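Water-soluble chlorophyll protein (Brassicaceae, PDB 5HPZ) binds chlorophyll in a water-soluble complex and, through deformation of the chlorophyll ring, tunes the pigment's spectrum. Local coordinates at the interface of chains A and B and the interface of chains A and C. Sequence-based numbering; all coordinates share one arbitrary frame. Chains: chain A/B/C, Water-soluble chlorophyll protein.

Contact 1: the interface of chains A and B. Residues chain A 19, 54-55, 57, 174; chain B 52-54.
B:Tyr52 buries most surface here, 64 Å², followed by A:Pro54 and A:Val174 with 34 and 27 Å². The patch, mostly apolar, is a part of a two-fold symmetric interface that joins two Kunitz-type (STI-like) beta-trefoil copies in the deposited four-copy assembly, which may be the biological one. The tyrosine leaves its loop with CG beside the backbone N and anti to the carbonyl carbon (chi1 -54°), which sends the ring across chain A. A:Val174 crosses it at about a right angle and sets its CG1 methyl over one face, 3.5 Å from the centroid of the B:Tyr52 ring and displaced toward the rim, a CH-pi contact. That methyl stands anti to the valine N (chi1 171°), while the other branch, CG2, lies over the centre of the A:Phe19 ring, so one side chain serves two rings. A:Pro57, also crossing at about a right angle, comes in on the same face as the valine, beyond the CD2-CE2 rim, its CG 3.6 Å from B:Tyr52 CD2. A:Phe19, on strand 18-22, meets the tyrosine by its edge: B:Tyr52 CB lies in the ring plane, 3.7 Å from A:Phe19 CZ. A:Pro54 CB covers the phenylalanine face opposite the valine, a sandwich that probably limits ring rotation. A:Pro54 CG lies 3.6 Å from the backbone carbonyl B:Tyr52 O, and its CD meets B:Pro54 CD tip to tip at 3.9 Å. B:Gln53, bent at chi2 (-59°), brings its amide to A:Gly55. As modelled, its OE1 lies 3.2 Å from A:Gly55 O, a clash of two acceptors, whereas a water bridges A:Gly55 N to the amide nitrogen, 2.6 Å from B:Gln53 NE2.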
# COMPACT_ATOMS: atom_id res chain seq x y z
N PHE A 19 -15.80 18.86 12.08
CA PHE A 19 -15.60 17.41 12.19
C PHE A 19 -16.96 16.73 12.44
O PHE A 19 -17.79 17.24 13.22
CB PHE A 19 -14.73 17.05 13.36
CG PHE A 19 -13.39 17.73 13.39
CD1 PHE A 19 -12.44 17.47 12.41
CD2 PHE A 19 -13.08 18.60 14.43
CE1 PHE A 19 -11.19 18.07 12.46
CE2 PHE A 19 -11.84 19.22 14.48
CZ PHE A 19 -10.89 18.96 13.49
N PRO A 54 -9.68 13.57 15.18
CA PRO A 54 -10.97 14.24 15.13
C PRO A 54 -11.78 14.04 13.84
O PRO A 54 -12.90 14.50 13.74
CB PRO A 54 -10.56 15.72 15.26
CG PRO A 54 -9.25 15.77 14.48
CD PRO A 54 -8.56 14.51 14.91
N GLY A 55 -11.22 13.41 12.82
CA GLY A 55 -11.90 13.44 11.54
C GLY A 55 -11.29 14.44 10.59
O GLY A 55 -10.47 15.30 10.95
N PRO A 57 -12.22 17.55 8.32
CA PRO A 57 -13.35 18.41 8.34
C PRO A 57 -14.17 18.31 7.08
O PRO A 57 -13.68 17.94 5.99
CB PRO A 57 -12.73 19.84 8.41
CG PRO A 57 -11.29 19.67 8.72
CD PRO A 57 -10.96 18.31 8.15
N VAL A 174 -14.54 23.25 13.77
CA VAL A 174 -13.11 23.27 13.62
C VAL A 174 -12.62 24.63 14.13
O VAL A 174 -13.03 25.67 13.61
CB VAL A 174 -12.70 23.01 12.15
CG1 VAL A 174 -11.23 23.26 11.96
CG2 VAL A 174 -13.03 21.58 11.74
N TYR B 52 -5.41 19.79 10.97
CA TYR B 52 -6.15 19.50 12.20
C TYR B 52 -5.81 18.20 12.93
O TYR B 52 -6.36 17.89 13.98
CB TYR B 52 -7.61 19.59 11.87
CG TYR B 52 -7.90 20.92 11.24
CD1 TYR B 52 -7.88 22.08 12.02
CD2 TYR B 52 -8.15 21.03 9.88
CE1 TYR B 52 -8.13 23.33 11.46
CE2 TYR B 52 -8.42 22.28 9.31
CZ TYR B 52 -8.40 23.41 10.11
OH TYR B 52 -8.66 24.62 9.57
N GLN B 53 -4.83 17.50 12.42
CA GLN B 53 -4.44 16.28 12.99
C GLN B 53 -3.40 16.58 14.07
O GLN B 53 -2.38 17.14 13.79
CB GLN B 53 -3.93 15.40 11.87
CG GLN B 53 -4.86 15.54 10.65
CD GLN B 53 -6.34 15.15 10.94
OE1 GLN B 53 -7.36 15.86 10.55
NE2 GLN B 53 -6.47 13.99 11.60
N PRO B 54 -3.64 16.15 15.30
CA PRO B 54 -2.86 16.59 16.44
C PRO B 54 -1.60 15.83 16.63
O PRO B 54 -0.72 16.27 17.37
CB PRO B 54 -3.77 16.31 17.62
CG PRO B 54 -4.62 15.15 17.17
CD PRO B 54 -4.84 15.37 15.70
O HOH W 1 -8.57 12.57 12.00

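Contact 2: the interface of chains A and C. Residues chain A 34, 37, 150-152; chain C 37-39.
C:Ile37 pushes its CG2 methyl over the six-membered ring of A:Trp151, 3.5 Å from the ring centroid, in a CH-pi contact between loops of two Kunitz-type beta-trefoil subunits, joined here in the deposited four-copy assembly, which may be the biological one. The methyl sits off-centre toward the rim, 3.4 Å from A:Trp151 CH2. The fork at C:Ile37 CB places the two branches differently: CG2 is anti to the backbone N and faces the indole, while CG1 lies beside N and slides antiparallel past A:Ile37, with 3.8 Å between the two CG1 atoms. C:Leu38 comes obliquely to the indole, its CD2 near A:Trp151 CE3. Its CG, roughly anti to N (chi1 -151°), packs 3.7 Å from A:Leu152 CD2, the two leucines lying side by side and pointing the same way. Backbone pairing holds these side chains in register: A:Trp151 and C:Leu38 form a parallel beta bridge, in which A:Leu152 N donates to C:Leu38 O at 2.8 Å, from above the carbonyl plane (32° out of it). The companion bond from C:Leu38 N to A:Pro150 O is weak, and A:Pro150 O also lies close to C:Leu38 O, a clash of two acceptors. Beside it a water bridges the chains, 2.7 Å from A:Pro150 O and 2.8 Å from C:Ile37 N. An alanine in place of A:Trp151 would remove the flat surface under C:Ile37 CG2, and is likely to loosen the packing of C:Ile37 and C:Leu38. Behind the first shell, the indole is fixed from its own chain: A:Trp151 NE1 gives a nearly straight bond (162° at H) to A:Ala34 O, 2.8 Å away. The acceptor is almost in the indole plane, and the donor lies in the carbonyl plane of A:Ala34.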
# COMPACT_ATOMS: atom_id res chain seq x y z
N ALA A 34 -9.80 4.19 1.64
CA ALA A 34 -10.07 3.30 0.57
C ALA A 34 -10.91 2.11 1.10
O ALA A 34 -10.66 1.55 2.21
CB ALA A 34 -8.79 2.82 -0.12
N ILE A 37 -9.46 -2.16 -3.04
CA ILE A 37 -8.02 -2.17 -3.27
C ILE A 37 -7.63 -1.61 -4.62
O ILE A 37 -6.88 -0.65 -4.73
CB ILE A 37 -7.42 -3.57 -3.07
CG1 ILE A 37 -7.69 -4.01 -1.61
CG2 ILE A 37 -5.94 -3.50 -3.41
CD1 ILE A 37 -7.28 -5.42 -1.28
N PRO A 150 -13.04 -2.55 6.16
CA PRO A 150 -11.81 -3.26 5.86
C PRO A 150 -10.56 -2.85 6.66
O PRO A 150 -9.56 -3.54 6.57
CB PRO A 150 -11.61 -2.97 4.35
CG PRO A 150 -12.34 -1.73 4.10
CD PRO A 150 -13.46 -1.66 5.06
N TRP A 151 -10.61 -1.75 7.41
CA TRP A 151 -9.44 -1.32 8.18
C TRP A 151 -9.60 -1.76 9.62
O TRP A 151 -10.13 -1.02 10.45
CB TRP A 151 -9.27 0.23 8.13
CG TRP A 151 -8.97 0.67 6.76
CD1 TRP A 151 -9.87 1.07 5.81
CD2 TRP A 151 -7.69 0.68 6.13
NE1 TRP A 151 -9.22 1.32 4.61
CE2 TRP A 151 -7.88 1.12 4.80
CE3 TRP A 151 -6.40 0.41 6.56
CZ2 TRP A 151 -6.83 1.24 3.90
CZ3 TRP A 151 -5.37 0.52 5.67
CH2 TRP A 151 -5.58 0.96 4.35
N LEU A 152 -9.09 -2.94 9.94
CA LEU A 152 -9.21 -3.47 11.31
C LEU A 152 -10.65 -3.49 11.82
O LEU A 152 -10.91 -3.30 13.02
CB LEU A 152 -8.34 -2.66 12.30
CG LEU A 152 -6.80 -2.53 12.06
CD1 LEU A 152 -6.16 -1.72 13.20
CD2 LEU A 152 -6.04 -3.85 11.92
N ILE C 37 -7.44 -5.90 3.63
CA ILE C 37 -6.53 -4.76 3.67
C ILE C 37 -5.73 -4.81 4.93
O ILE C 37 -4.52 -4.92 4.88
CB ILE C 37 -7.28 -3.41 3.47
CG1 ILE C 37 -8.00 -3.47 2.13
CG2 ILE C 37 -6.30 -2.25 3.59
CD1 ILE C 37 -8.72 -2.21 1.65
N LEU C 38 -6.41 -4.78 6.06
CA LEU C 38 -5.77 -4.78 7.36
C LEU C 38 -6.66 -5.49 8.42
O LEU C 38 -7.77 -5.03 8.72
CB LEU C 38 -5.52 -3.35 7.77
CG LEU C 38 -4.34 -3.07 8.68
CD1 LEU C 38 -3.03 -3.51 8.09
CD2 LEU C 38 -4.28 -1.62 9.11
N PRO C 39 -6.21 -6.58 9.01
CA PRO C 39 -4.90 -7.21 8.73
C PRO C 39 -4.87 -7.79 7.33
O PRO C 39 -5.92 -8.15 6.80
CB PRO C 39 -4.79 -8.30 9.80
CG PRO C 39 -6.18 -8.53 10.32
CD PRO C 39 -7.01 -7.30 10.01
O HOH W 2 -9.50 -5.98 5.47

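Contact 1 and contact 2 lie about 22 Å apart, measured between the centres of their C-alpha atoms, and share no residues. Chain A meets chain B through strand 18-22, the loop at 54-57 and its C-terminal end just after strand 169-173, whereas it meets chain C through the loop around 34-37 and the segment between strands 142-148 and 155-160. Each interface is two-fold symmetric, and the two distinct two-folds could together generate the four-copy deposited assembly. The chlorophyll pocket draws on residues between 31 and 152; both contacts have residues within that span, which alone does not show which lies nearer the pigment.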